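Side-chain contact in transcription regulator (Lactobacillus plantarum WCFS1, PDB 3CLK), which probably binds DNA as a dimer and regulates transcription, most likely in response to a small ligand held by its periplasmic-binding-protein-like fold: residues I69-L72 / S73-L76. Numbering follows the deposited sequence.
Sequences ILLL and SIAL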
loop_
_atom_site.group_PDB
_atom_site.type_symbol
_atom_site.label_atom_id
_atom_site.label_comp_id
_atom_site.label_asym_id
_atom_site.label_seq_id
_atom_site.Cartn_x
_atom_site.Cartn_y
_atom_site.Cartn_z
ATOM N N ILE B 69 -5.284 7.861 21.499
ATOM C CA ILE B 69 -4.405 7.003 20.712
ATOM C C ILE B 69 -5.162 5.840 20.087
ATOM O O ILE B 69 -5.904 5.134 20.768
ATOM C CB ILE B 69 -3.265 6.425 21.580
ATOM C CG1 ILE B 69 -2.448 7.568 22.192
ATOM C CG2 ILE B 69 -2.355 5.539 20.730
ATOM C CD1 ILE B 69 -1.320 7.098 23.082
ATOM N N LEU B 70 -4.978 5.659 18.783
ATOM C CA LEU B 70 -5.611 4.566 18.057
ATOM C C LEU B 70 -4.494 3.632 17.593
ATOM O O LEU B 70 -3.530 4.076 16.963
ATOM C CB LEU B 70 -6.378 5.112 16.850
ATOM C CG LEU B 70 -7.510 6.093 17.179
ATOM C CD1 LEU B 70 -8.105 6.651 15.886
ATOM C CD2 LEU B 70 -8.575 5.375 17.991
ATOM N N LEU B 71 -4.610 2.348 17.913
ATOM C CA LEU B 71 -3.576 1.399 17.516
ATOM C C LEU B 71 -4.083 0.483 16.411
ATOM O O LEU B 71 -4.931 -0.378 16.639
ATOM C CB LEU B 71 -3.099 0.582 18.726
ATOM C CG LEU B 71 -2.508 1.432 19.862
ATOM C CD1 LEU B 71 -3.624 1.861 20.808
ATOM C CD2 LEU B 71 -1.456 0.645 20.611
ATOM N N LEU B 72 -3.552 0.696 15.211
ATOM C CA LEU B 72 -3.932 -0.069 14.036
ATOM C C LEU B 72 -3.275 -1.433 13.975
ATOM O O LEU B 72 -2.148 -1.577 13.496
ATOM C CB LEU B 72 -3.590 0.712 12.764
ATOM C CG LEU B 72 -4.169 2.125 12.625
ATOM C CD1 LEU B 72 -4.129 2.550 11.157
ATOM C CD2 LEU B 72 -5.596 2.150 13.128
ATOM N N SER B 73 -3.990 -2.430 14.472
ATOM C CA SER B 73 -3.511 -3.801 14.466
ATOM C C SER B 73 -2.082 -3.936 14.984
ATOM O O SER B 73 -1.206 -4.447 14.283
ATOM C CB SER B 73 -3.602 -4.367 13.048
ATOM O OG SER B 73 -3.467 -5.774 13.061
ATOM N N ILE B 74 -1.849 -3.467 16.205
ATOM C CA ILE B 74 -0.526 -3.561 16.822
ATOM C C ILE B 74 -0.611 -4.504 18.018
ATOM O O ILE B 74 -1.463 -4.336 18.894
ATOM C CB ILE B 74 -0.005 -2.178 17.309
ATOM C CG1 ILE B 74 0.857 -1.520 16.229
ATOM C CG2 ILE B 74 0.825 -2.341 18.584
ATOM C CD1 ILE B 74 0.092 -1.041 15.034
ATOM N N ALA B 75 0.273 -5.495 18.049
ATOM C CA ALA B 75 0.306 -6.455 19.146
ATOM C C ALA B 75 1.331 -5.999 20.181
ATOM O O ALA B 75 2.513 -6.334 20.095
ATOM C CB ALA B 75 0.670 -7.842 18.619
ATOM N N LEU B 76 0.875 -5.227 21.161
ATOM C CA LEU B 76 1.763 -4.724 22.206
ATOM C C LEU B 76 2.201 -5.818 23.172
ATOM O O LEU B 76 1.462 -6.756 23.441
ATOM C CB LEU B 76 1.070 -3.618 23.003
ATOM C CG LEU B 76 0.700 -2.322 22.283
ATOM C CD1 LEU B 76 -0.072 -1.422 23.240
ATOM C CD2 LEU B 76 1.956 -1.628 21.788
#
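L71, next to last in strand 68-72, receives the side chains of I74 and L76 as the chain turns back after the strand. This is the C-terminal end of an inner strand of the parallel sheet in a periplasmic-binding-protein-like fold, at the beta-to-alpha connection leading to helix 78-86. S73 makes the bend: its phi/psi of 48°/57° is a left-handed conformation that breaks the extended chain just after L72, and its N lies 3.1 Å from O of L71. Its small, polar side chain suits a partly exposed corner near F22 of helix 22-34. I74 then turns its CB back toward the strand; an isoleucine suits this buried place, its CG2 branch lying 4.3 Å from CD2 of L71 while the side chain also touches V14 of strand 11-15. L76 completes the contact. With CG anti to its carbonyl carbon (chi1 -64°), it extends its isobutyl end back to L71, and the two leucine side chains cross at about a right angle. F93 touches both, while L58 and Q54 also meet L76, so a long, branched apolar side chain suits a place between the sheet and helix 53-63. Methyl meets methyl where L71 CD2 lies 3.6 Å from L76 CD1.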